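Local atomic coordinates of methanogen homoaconitase large subunit (Methanocaldococcus jannaschii, PDB entry 4KP2), a protein that catalyses, with its small-subunit partner, the dehydration of (R)-homocitrate to cis-homoaconitate and its rehydration to homoisocitrate, using a [4Fe-4S] cluster. Residues 59-64 / 99-104; 69-72 / 76-79; 78-83 / 120-125. One frame throughout, in Å; residues are numbered along the deposited sequence.

Contact 1: residues 59-64 / 99-104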
ATOM      1  N   LEU A  59       9.235  21.237   6.043  1.00 46.77           N
ATOM      2  CA  LEU A  59       8.838  22.624   5.848  1.00 47.43           C
ATOM      3  C   LEU A  59       9.063  23.436   7.119  1.00 49.66           C
ATOM      4  O   LEU A  59       9.449  24.603   7.061  1.00 56.36           O
ATOM      5  CB  LEU A  59       7.372  22.709   5.420  1.00 40.50           C
ATOM      6  CG  LEU A  59       7.059  22.666   3.921  1.00 47.39           C
ATOM      7  CD1 LEU A  59       7.647  21.431   3.256  1.00 44.56           C
ATOM      8  CD2 LEU A  59       5.555  22.729   3.696  1.00 41.28           C
ATOM      9  N   ALA A  60       8.822  22.808   8.265  1.00 46.03           N
ATOM     10  CA  ALA A  60       9.004  23.464   9.554  1.00 46.99           C
ATOM     11  C   ALA A  60      10.473  23.481   9.959  1.00 45.76           C
ATOM     12  O   ALA A  60      10.929  24.401  10.636  1.00 38.19           O
ATOM     13  CB  ALA A  60       8.168  22.778  10.621  1.00 48.00           C
ATOM     14  N   TYR A  61      11.209  22.455   9.541  1.00 46.34           N
ATOM     15  CA  TYR A  61      12.631  22.356   9.841  1.00 48.91           C
ATOM     16  C   TYR A  61      13.412  23.414   9.070  1.00 41.60           C
ATOM     17  O   TYR A  61      14.259  24.104   9.637  1.00 45.29           O
ATOM     18  CB  TYR A  61      13.155  20.961   9.495  1.00 47.37           C
ATOM     19  CG  TYR A  61      14.603  20.729   9.872  1.00 47.81           C
ATOM     20  CD1 TYR A  61      15.188  21.415  10.931  1.00 48.92           C
ATOM     21  CD2 TYR A  61      15.388  19.830   9.162  1.00 48.45           C
ATOM     22  CE1 TYR A  61      16.509  21.206  11.274  1.00 49.36           C
ATOM     23  CE2 TYR A  61      16.712  19.615   9.498  1.00 49.71           C
ATOM     24  CZ  TYR A  61      17.267  20.306  10.555  1.00 50.95           C
ATOM     25  OH  TYR A  61      18.584  20.096  10.895  1.00 60.11           O
ATOM     26  N   LYS A  62      13.124  23.533   7.777  1.00 41.24           N
ATOM     27  CA  LYS A  62      13.784  24.514   6.924  1.00 50.01           C
ATOM     28  C   LYS A  62      13.521  25.924   7.443  1.00 52.09           C
ATOM     29  O   LYS A  62      14.392  26.792   7.387  1.00 54.38           O
ATOM     30  CB  LYS A  62      13.290  24.381   5.483  1.00 53.26           C
ATOM     31  CG  LYS A  62      14.389  24.389   4.428  1.00 57.36           C
ATOM     32  CD  LYS A  62      15.150  25.705   4.418  1.00 66.50           C
ATOM     33  CE  LYS A  62      16.129  25.765   3.258  1.00 66.30           C
ATOM     34  NZ  LYS A  62      17.078  24.617   3.274  1.00 70.46           N
ATOM     35  N   ALA A  63      12.314  26.141   7.955  1.00 46.35           N
ATOM     36  CA  ALA A  63      11.950  27.424   8.540  1.00 46.23           C
ATOM     37  C   ALA A  63      12.655  27.627   9.877  1.00 51.11           C
ATOM     38  O   ALA A  63      12.943  28.756  10.273  1.00 52.03           O
ATOM     39  CB  ALA A  63      10.444  27.518   8.713  1.00 44.25           C
ATOM     40  N   LEU A  64      12.931  26.523  10.565  1.00 49.01           N
ATOM     41  CA  LEU A  64      13.596  26.568  11.861  1.00 48.49           C
ATOM     42  C   LEU A  64      15.079  26.891  11.705  1.00 52.35           C
ATOM     43  O   LEU A  64      15.696  27.476  12.595  1.00 52.05           O
ATOM     44  CB  LEU A  64      13.421  25.233  12.588  1.00 48.58           C
ATOM     45  CG  LEU A  64      14.024  25.100  13.987  1.00 45.67           C
ATOM     46  CD1 LEU A  64      13.398  26.108  14.937  1.00 41.21           C
ATOM     47  CD2 LEU A  64      13.850  23.684  14.511  1.00 41.30           C
ATOM     48  N   ALA A  99      13.441  15.154   7.142  1.00 48.62           N
ATOM     49  CA  ALA A  99      12.754  14.985   8.415  1.00 43.79           C
ATOM     50  C   ALA A  99      13.562  14.084   9.340  1.00 46.64           C
ATOM     51  O   ALA A  99      13.530  14.242  10.559  1.00 47.99           O
ATOM     52  CB  ALA A  99      11.364  14.418   8.195  1.00 43.01           C
ATOM     53  N   LEU A 100      14.284  13.136   8.751  1.00 44.12           N
ATOM     54  CA  LEU A 100      15.148  12.249   9.518  1.00 41.47           C
ATOM     55  C   LEU A 100      16.326  13.015  10.108  1.00 52.16           C
ATOM     56  O   LEU A 100      16.819  12.674  11.183  1.00 53.82           O
ATOM     57  CB  LEU A 100      15.646  11.089   8.652  1.00 45.89           C
ATOM     58  CG  LEU A 100      14.636   9.982   8.352  1.00 45.82           C
ATOM     59  CD1 LEU A 100      15.247   8.932   7.438  1.00 30.76           C
ATOM     60  CD2 LEU A 100      14.154   9.349   9.645  1.00 51.83           C
ATOM     61  N   GLU A 101      16.774  14.049   9.402  1.00 52.35           N
ATOM     62  CA  GLU A 101      17.844  14.906   9.899  1.00 53.35           C
ATOM     63  C   GLU A 101      17.387  15.628  11.158  1.00 54.68           C
ATOM     64  O   GLU A 101      18.104  15.669  12.157  1.00 51.80           O
ATOM     65  CB  GLU A 101      18.255  15.932   8.843  1.00 53.88           C
ATOM     66  CG  GLU A 101      18.818  15.333   7.569  1.00 63.92           C
ATOM     67  CD  GLU A 101      19.319  16.392   6.606  1.00 67.63           C
ATOM     68  OE1 GLU A 101      19.499  17.552   7.036  1.00 64.21           O
ATOM     69  OE2 GLU A 101      19.532  16.066   5.419  1.00 70.36           O
ATOM     70  N   PHE A 102      16.184  16.191  11.092  1.00 49.42           N
ATOM     71  CA  PHE A 102      15.585  16.910  12.210  1.00 45.92           C
ATOM     72  C   PHE A 102      15.501  16.031  13.455  1.00 53.47           C
ATOM     73  O   PHE A 102      15.875  16.452  14.550  1.00 53.46           O
ATOM     74  CB  PHE A 102      14.192  17.408  11.821  1.00 46.27           C
ATOM     75  CG  PHE A 102      13.435  18.047  12.948  1.00 48.35           C
ATOM     76  CD1 PHE A 102      13.671  19.365  13.298  1.00 50.32           C
ATOM     77  CD2 PHE A 102      12.479  17.332  13.652  1.00 45.74           C
ATOM     78  CE1 PHE A 102      12.977  19.958  14.332  1.00 51.93           C
ATOM     79  CE2 PHE A 102      11.779  17.919  14.689  1.00 47.29           C
ATOM     80  CZ  PHE A 102      12.028  19.234  15.029  1.00 48.18           C
ATOM     81  N   VAL A 103      15.011  14.810  13.274  1.00 53.62           N
ATOM     82  CA  VAL A 103      14.874  13.861  14.372  1.00 53.66           C
ATOM     83  C   VAL A 103      16.240  13.448  14.912  1.00 53.84           C
ATOM     84  O   VAL A 103      16.440  13.363  16.125  1.00 54.47           O
ATOM     85  CB  VAL A 103      14.094  12.606  13.932  1.00 54.42           C
ATOM     86  CG1 VAL A 103      14.031  11.590  15.062  1.00 46.58           C
ATOM     87  CG2 VAL A 103      12.696  12.988  13.479  1.00 49.61           C
ATOM     88  N   LYS A 104      17.178  13.201  14.004  1.00 54.50           N
ATOM     89  CA  LYS A 104      18.519  12.774  14.383  1.00 53.24           C
ATOM     90  C   LYS A 104      19.270  13.895  15.095  1.00 54.09           C
ATOM     91  O   LYS A 104      19.960  13.661  16.088  1.00 57.67           O
ATOM     92  CB  LYS A 104      19.302  12.330  13.148  1.00 56.84           C
ATOM     93  CG  LYS A 104      20.448  11.383  13.449  1.00 55.67           C
ATOM     94  CD  LYS A 104      19.945  10.010  13.878  1.00 60.78           C
ATOM     95  CE  LYS A 104      19.500   9.163  12.688  1.00 64.48           C
ATOM     96  NZ  LYS A 104      18.166   9.547  12.140  1.00 52.75           N
TER
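Phe102 and Tyr61 bring helices 57-67 and 90-106 together, and the path of Phe102 from CB outward traces the contact. CB lies over one face of the Tyr61 ring, 3.9 Å from the ring centroid and displaced toward the rim, a CH-pi contact. With CG anti to the backbone N (chi1 174°), the Phe102 ring then turns its CD1 edge onto the tyrosine: Phe102 CD1 comes 3.5 Å from Tyr61 CD1. The pair is an offset edge-to-face stack, the phenylalanine giving the edge and the tyrosine the face, with centroids 5.3 Å apart and planes at 65°. One atom further along the same edge, Phe102 CE1 meets Leu64 CD2 at 3.8 Å, near the phenylalanine ring plane, so Tyr61 and Leu64 follow one another along a single side of the ring. Toward the phenol end, Tyr61 CE2 lies 4.0 Å from Glu101 CB, a contact at the exposed margin of the interface. Placing an alanine at Tyr61 would probably leave Phe102 CB and its CD1 edge without the flat surface they pack on, opening a gap between the helices. Nothing polar bridges the two segments; their axes approach to 9.8 Å at a crossing angle of 61°. Beyond the helix pair, the ring of Phe102 also meets Phe106, Tyr163 and Val79 of strand 77-80, while Leu64, Ala60 and Ala63 lean on helix 156-165, which flanks helix 57-67 on one layer of the alpha-beta-alpha sandwich.

Contact 2: residues 69-72 / 76-79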
ATOM      1  N   ASP A  69      18.452  27.676  16.393  1.00 58.56           N
ATOM      2  CA  ASP A  69      19.499  26.677  16.248  1.00 59.10           C
ATOM      3  C   ASP A  69      19.290  25.537  17.235  1.00 55.24           C
ATOM      4  O   ASP A  69      20.171  24.699  17.429  1.00 56.06           O
ATOM      5  CB  ASP A  69      20.872  27.319  16.452  1.00 65.54           C
ATOM      6  CG  ASP A  69      20.941  28.159  17.714  1.00 74.17           C
ATOM      7  OD1 ASP A  69      19.897  28.710  18.123  1.00 69.86           O
ATOM      8  OD2 ASP A  69      22.043  28.273  18.293  1.00 82.62           O
ATOM      9  N   SER A  70      18.115  25.512  17.855  1.00 52.43           N
ATOM     10  CA  SER A  70      17.791  24.494  18.843  1.00 52.88           C
ATOM     11  C   SER A  70      16.288  24.401  19.067  1.00 55.60           C
ATOM     12  O   SER A  70      15.565  25.385  18.909  1.00 56.96           O
ATOM     13  CB  SER A  70      18.487  24.803  20.170  1.00 59.39           C
ATOM     14  OG  SER A  70      18.034  26.037  20.702  1.00 57.82           O
ATOM     15  N   VAL A  71      15.824  23.211  19.432  1.00 57.72           N
ATOM     16  CA  VAL A  71      14.433  23.025  19.818  1.00 54.27           C
ATOM     17  C   VAL A  71      14.312  23.213  21.324  1.00 54.74           C
ATOM     18  O   VAL A  71      15.274  22.996  22.062  1.00 55.95           O
ATOM     19  CB  VAL A  71      13.905  21.635  19.418  1.00 51.49           C
ATOM     20  CG1 VAL A  71      13.878  21.495  17.903  1.00 46.61           C
ATOM     21  CG2 VAL A  71      14.748  20.539  20.049  1.00 55.63           C
ATOM     22  N   TRP A  72      13.134  23.625  21.778  1.00 54.95           N
ATOM     23  CA  TRP A  72      12.945  23.934  23.189  1.00 55.11           C
ATOM     24  C   TRP A  72      12.822  22.675  24.045  1.00 56.76           C
ATOM     25  O   TRP A  72      13.387  22.605  25.130  1.00 62.33           O
ATOM     26  CB  TRP A  72      11.743  24.867  23.390  1.00 47.31           C
ATOM     27  CG  TRP A  72      10.492  24.185  23.854  1.00 55.94           C
ATOM     28  CD1 TRP A  72      10.024  24.117  25.133  1.00 52.81           C
ATOM     29  CD2 TRP A  72       9.550  23.473  23.044  1.00 54.66           C
ATOM     30  NE1 TRP A  72       8.846  23.410  25.170  1.00 54.97           N
ATOM     31  CE2 TRP A  72       8.534  23.004  23.898  1.00 49.33           C
ATOM     32  CE3 TRP A  72       9.465  23.192  21.676  1.00 48.72           C
ATOM     33  CZ2 TRP A  72       7.448  22.267  23.434  1.00 48.23           C
ATOM     34  CZ3 TRP A  72       8.385  22.459  21.216  1.00 50.43           C
ATOM     35  CH2 TRP A  72       7.392  22.006  22.092  1.00 49.86           C
ATOM     36  N   LYS A  76       8.619  16.998  24.143  1.00 54.16           N
ATOM     37  CA  LYS A  76       7.305  17.549  23.831  1.00 52.77           C
ATOM     38  C   LYS A  76       7.042  17.575  22.328  1.00 54.78           C
ATOM     39  O   LYS A  76       5.992  18.035  21.884  1.00 55.99           O
ATOM     40  CB  LYS A  76       7.166  18.961  24.403  1.00 55.48           C
ATOM     41  CG  LYS A  76       6.533  19.036  25.786  1.00 55.77           C
ATOM     42  CD  LYS A  76       7.440  18.470  26.863  1.00 59.92           C
ATOM     43  CE  LYS A  76       6.832  18.675  28.242  1.00 59.44           C
ATOM     44  NZ  LYS A  76       6.581  20.117  28.526  1.00 61.22           N
ATOM     45  N   ILE A  77       7.999  17.081  21.547  1.00 49.85           N
ATOM     46  CA  ILE A  77       7.878  17.083  20.092  1.00 51.37           C
ATOM     47  C   ILE A  77       7.633  15.679  19.541  1.00 50.23           C
ATOM     48  O   ILE A  77       8.305  14.725  19.931  1.00 58.11           O
ATOM     49  CB  ILE A  77       9.136  17.674  19.427  1.00 50.30           C
ATOM     50  CG1 ILE A  77       9.377  19.101  19.919  1.00 44.19           C
ATOM     51  CG2 ILE A  77       9.003  17.656  17.912  1.00 50.10           C
ATOM     52  CD1 ILE A  77      10.637  19.729  19.372  1.00 45.05           C
ATOM     53  N   VAL A  78       6.664  15.561  18.638  1.00 44.85           N
ATOM     54  CA  VAL A  78       6.338  14.279  18.023  1.00 48.85           C
ATOM     55  C   VAL A  78       6.402  14.359  16.499  1.00 43.99           C
ATOM     56  O   VAL A  78       5.830  15.262  15.891  1.00 39.26           O
ATOM     57  CB  VAL A  78       4.934  13.793  18.444  1.00 51.40           C
ATOM     58  CG1 VAL A  78       4.573  12.503  17.720  1.00 43.91           C
ATOM     59  CG2 VAL A  78       4.866  13.601  19.953  1.00 49.14           C
ATOM     60  N   VAL A  79       7.104  13.411  15.886  1.00 41.70           N
ATOM     61  CA  VAL A  79       7.185  13.338  14.432  1.00 43.96           C
ATOM     62  C   VAL A  79       6.690  11.985  13.933  1.00 44.43           C
ATOM     63  O   VAL A  79       7.142  10.939  14.400  1.00 46.03           O
ATOM     64  CB  VAL A  79       8.624  13.570  13.931  1.00 38.24           C
ATOM     65  CG1 VAL A  79       8.682  13.461  12.415  1.00 39.19           C
ATOM     66  CG2 VAL A  79       9.133  14.926  14.389  1.00 39.10           C
TER
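Aliphatic packing joins Val71 to Ile77. The terminal methyl of the isoleucine does the touching: Ile77 CD1 is 3.8 Å from Val71 CB and 4.0 Å from Val71 CG1. Ile77 CG1 stands anti to its carbonyl carbon (chi1 -58°) and the chain runs on extended, which carries CD1 across to the valine. Val71 also rests on Leu64, Phe102 and Phe106, and so ties the loop to helices 57-67 and 90-106. These residues lie in the second half of a beta-alpha-beta crossover: strand 49-53 leads through helix 57-67 and this loop into the parallel neighbouring strand 77-80, and the contact lays the loop against Ile77, the strand's first residue, and Lys76 just before it.

Aromatic-to-aliphatic packing comes from the six-membered part of the Trp72 indole. Its CZ3 lies 3.7 Å from Ile77 CG1, and two atoms round the same ring, past CH2, Trp72 CZ2 is 3.5 Å from Lys76 CB. The lysine crosses the indole at about a right angle, touching it with CB and, more loosely, CG, before its chain bends off at chi2 and carries the ammonium end away. Hydrogen bonding plays no part between the two segments. Polar anchoring is local or to neighbours instead: Asn73 OD1 receives a weak bond from the backbone N of Lys76, and backbone bonds link Lys76 to Ala50 and Trp72 to Tyr163.

Contact 3: residues 78-83 / 120-125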
ATOM      1  N   VAL A  78       6.664  15.561  18.638  1.00 44.85           N
ATOM      2  CA  VAL A  78       6.338  14.279  18.023  1.00 48.85           C
ATOM      3  C   VAL A  78       6.402  14.359  16.499  1.00 43.99           C
ATOM      4  O   VAL A  78       5.830  15.262  15.891  1.00 39.26           O
ATOM      5  CB  VAL A  78       4.934  13.793  18.444  1.00 51.40           C
ATOM      6  CG1 VAL A  78       4.573  12.503  17.720  1.00 43.91           C
ATOM      7  CG2 VAL A  78       4.866  13.601  19.953  1.00 49.14           C
ATOM      8  N   VAL A  79       7.104  13.411  15.886  1.00 41.70           N
ATOM      9  CA  VAL A  79       7.185  13.338  14.432  1.00 43.96           C
ATOM     10  C   VAL A  79       6.690  11.985  13.933  1.00 44.43           C
ATOM     11  O   VAL A  79       7.142  10.939  14.400  1.00 46.03           O
ATOM     12  CB  VAL A  79       8.624  13.570  13.931  1.00 38.24           C
ATOM     13  CG1 VAL A  79       8.682  13.461  12.415  1.00 39.19           C
ATOM     14  CG2 VAL A  79       9.133  14.926  14.389  1.00 39.10           C
ATOM     15  N   ALA A  80       5.759  12.007  12.985  1.00 42.20           N
ATOM     16  CA  ALA A  80       5.188  10.776  12.449  1.00 43.75           C
ATOM     17  C   ALA A  80       4.951  10.852  10.942  1.00 42.62           C
ATOM     18  O   ALA A  80       4.326  11.790  10.446  1.00 37.83           O
ATOM     19  CB  ALA A  80       3.895  10.435  13.173  1.00 41.15           C
ATOM     20  N   PHE A  81       5.456   9.855  10.222  1.00 44.87           N
ATOM     21  CA  PHE A  81       5.270   9.781   8.777  1.00 48.70           C
ATOM     22  C   PHE A  81       3.983   9.033   8.461  1.00 44.51           C
ATOM     23  O   PHE A  81       3.783   7.911   8.930  1.00 47.29           O
ATOM     24  CB  PHE A  81       6.454   9.073   8.113  1.00 46.77           C
ATOM     25  CG  PHE A  81       7.770   9.779   8.290  1.00 45.45           C
ATOM     26  CD1 PHE A  81       7.821  11.092   8.731  1.00 47.66           C
ATOM     27  CD2 PHE A  81       8.959   9.127   8.010  1.00 47.13           C
ATOM     28  CE1 PHE A  81       9.031  11.738   8.893  1.00 47.93           C
ATOM     29  CE2 PHE A  81      10.172   9.769   8.168  1.00 44.14           C
ATOM     30  CZ  PHE A  81      10.209  11.073   8.610  1.00 45.20           C
ATOM     31  N   ASP A  82       3.114   9.646   7.665  1.00 44.45           N
ATOM     32  CA  ASP A  82       1.824   9.037   7.359  1.00 45.83           C
ATOM     33  C   ASP A  82       1.256   9.475   6.011  1.00 44.01           C
ATOM     34  O   ASP A  82       0.573   8.702   5.340  1.00 50.77           O
ATOM     35  CB  ASP A  82       0.818   9.339   8.472  1.00 41.42           C
ATOM     36  CG  ASP A  82       0.525  10.821   8.605  1.00 43.25           C
ATOM     37  OD1 ASP A  82       1.423  11.637   8.311  1.00 46.84           O
ATOM     38  OD2 ASP A  82      -0.606  11.169   9.006  1.00 48.09           O
ATOM     39  N   HIS A  83       1.535  10.714   5.622  1.00 47.14           N
ATOM     40  CA  HIS A  83       0.972  11.275   4.398  1.00 51.34           C
ATOM     41  C   HIS A  83       1.484  10.587   3.134  1.00 49.98           C
ATOM     42  O   HIS A  83       0.712  10.304   2.218  1.00 49.66           O
ATOM     43  CB  HIS A  83       1.247  12.778   4.321  1.00 47.71           C
ATOM     44  CG  HIS A  83       0.317  13.606   5.150  1.00 47.15           C
ATOM     45  ND1 HIS A  83       0.136  13.397   6.501  1.00 49.72           N
ATOM     46  CD2 HIS A  83      -0.485  14.644   4.818  1.00 46.61           C
ATOM     47  CE1 HIS A  83      -0.738  14.272   6.965  1.00 52.35           C
ATOM     48  NE2 HIS A  83      -1.131  15.041   5.964  1.00 52.88           N
ATOM     49  N   HIS A 120      -2.343  11.937  13.764  1.00 39.08           N
ATOM     50  CA  HIS A 120      -3.348  12.242  14.775  1.00 38.85           C
ATOM     51  C   HIS A 120      -3.753  10.999  15.558  1.00 43.47           C
ATOM     52  O   HIS A 120      -4.043  11.075  16.751  1.00 53.52           O
ATOM     53  CB  HIS A 120      -4.578  12.881  14.132  1.00 40.37           C
ATOM     54  CG  HIS A 120      -4.296  14.192  13.465  1.00 45.70           C
ATOM     55  ND1 HIS A 120      -3.393  15.099  13.967  1.00 47.16           N
ATOM     56  CD2 HIS A 120      -4.795  14.738  12.331  1.00 46.10           C
ATOM     57  CE1 HIS A 120      -3.348  16.157  13.172  1.00 47.36           C
ATOM     58  NE2 HIS A 120      -4.188  15.962  12.174  1.00 48.81           N
ATOM     59  N   GLN A 121      -3.772   9.855  14.881  1.00 41.41           N
ATOM     60  CA  GLN A 121      -4.131   8.598  15.525  1.00 40.73           C
ATOM     61  C   GLN A 121      -3.053   8.168  16.514  1.00 44.50           C
ATOM     62  O   GLN A 121      -3.356   7.722  17.619  1.00 41.80           O
ATOM     63  CB  GLN A 121      -4.361   7.504  14.481  1.00 40.58           C
ATOM     64  CG  GLN A 121      -4.834   6.184  15.067  1.00 38.64           C
ATOM     65  CD  GLN A 121      -6.193   6.289  15.731  1.00 40.44           C
ATOM     66  OE1 GLN A 121      -7.023   7.117  15.351  1.00 27.29           O
ATOM     67  NE2 GLN A 121      -6.429   5.448  16.732  1.00 45.51           N
ATOM     68  N   ILE A 122      -1.794   8.305  16.107  1.00 45.80           N
ATOM     69  CA  ILE A 122      -0.663   8.005  16.978  1.00 47.30           C
ATOM     70  C   ILE A 122      -0.671   8.930  18.189  1.00 52.24           C
ATOM     71  O   ILE A 122      -0.446   8.501  19.322  1.00 52.18           O
ATOM     72  CB  ILE A 122       0.676   8.161  16.231  1.00 42.06           C
ATOM     73  CG1 ILE A 122       0.807   7.097  15.142  1.00 45.51           C
ATOM     74  CG2 ILE A 122       1.849   8.070  17.197  1.00 43.64           C
ATOM     75  CD1 ILE A 122       2.086   7.200  14.344  1.00 48.47           C
ATOM     76  N   LEU A 123      -0.948  10.205  17.934  1.00 49.47           N
ATOM     77  CA  LEU A 123      -0.971  11.219  18.980  1.00 50.61           C
ATOM     78  C   LEU A 123      -2.062  10.919  20.005  1.00 52.98           C
ATOM     79  O   LEU A 123      -1.904  11.191  21.195  1.00 52.37           O
ATOM     80  CB  LEU A 123      -1.195  12.602  18.365  1.00 46.38           C
ATOM     81  CG  LEU A 123      -0.321  13.747  18.875  1.00 47.81           C
ATOM     82  CD1 LEU A 123       1.147  13.393  18.723  1.00 50.48           C
ATOM     83  CD2 LEU A 123      -0.640  15.028  18.122  1.00 42.57           C
ATOM     84  N   ALA A 124      -3.167  10.353  19.532  1.00 47.46           N
ATOM     85  CA  ALA A 124      -4.285  10.006  20.400  1.00 50.78           C
ATOM     86  C   ALA A 124      -4.027   8.700  21.141  1.00 51.26           C
ATOM     87  O   ALA A 124      -4.620   8.441  22.189  1.00 57.36           O
ATOM     88  CB  ALA A 124      -5.569   9.909  19.594  1.00 45.16           C
ATOM     89  N   GLU A 125      -3.137   7.881  20.593  1.00 53.05           N
ATOM     90  CA  GLU A 125      -2.879   6.559  21.152  1.00 58.22           C
ATOM     91  C   GLU A 125      -1.820   6.542  22.247  1.00 59.38           C
ATOM     92  O   GLU A 125      -1.710   5.560  22.979  1.00 62.49           O
ATOM     93  CB  GLU A 125      -2.474   5.577  20.050  1.00 53.54           C
ATOM     94  CG  GLU A 125      -3.633   5.028  19.242  1.00 50.77           C
ATOM     95  CD  GLU A 125      -3.179   4.038  18.187  1.00 54.42           C
ATOM     96  OE1 GLU A 125      -1.966   3.744  18.127  1.00 39.46           O
ATOM     97  OE2 GLU A 125      -4.036   3.554  17.419  1.00 53.10           O
TER
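Near the place where Val78 and Ala80 meet Leu123 and Ile122, each segment carries its own pair of hydrogen-bonded flat groups. At the edge of the His83 imidazole, in its plane, ND1 donates to Asp82 OD1 at 2.8 Å, with a nearly straight N-H...O angle of 169°. From the carboxylate's standpoint the donor comes from above, 50° out of plane. His53 stacks on the His83 ring, and Asp82 OD2 accepts from the backbone N of Cys119, so both carboxylate oxygens are engaged. Along the helix, Gln121 NE2 reaches Glu125 OE2 at 3.1 Å, in the amide plane of Gln121, meeting the carboxylate on its anti side but tilted out of its plane; Arg327 and Ser355 hold the other oxygens of this pair.

The contact itself is apolar. One methyl, Leu123 CD1, settles on the whole isopropyl group of Val78, 3.7 Å from Val78 CG1. With CG1 anti to the backbone N (chi1 176°), Val78 turns both of its methyls to Leu123 CD1. Ala80 CB receives the end of Ile122, whose CD1 is 3.9 Å away. The predicted cluster cysteines are near but not touched: Leu123's side chain is about 9 Å from that of Cys323, Ala80's about 10 Å from that of Cys383. Helix 119-126 packs against one face of the parallel sheet, Leu123 reaching on to Leu49 and Met51 of strand 49-53 and Ile122 to His112, while Val79 points to helix 90-106 on the opposite face.

Contacts 2 and 3 share strand 77-80, and contact 1 packs on it through Val79. In contact 3 its Val78 and Ala80 face helix 119-126 on one side of the sheet, in the fully buried interior near the predicted cluster cysteines. On the other side Val79 and Ile77 belong to the layer of contacts 1 and 2. Contact 1 pairs the two helices either side of that strand in sequence, and is mainly aromatic, with one exposed margin. Contact 2, partly exposed, closes the loop leading into the strand and mixes indole with aliphatic groups; it abuts contact 1 in the same layer. Aliphatic groups bridge contact 3, though polar pairs border it.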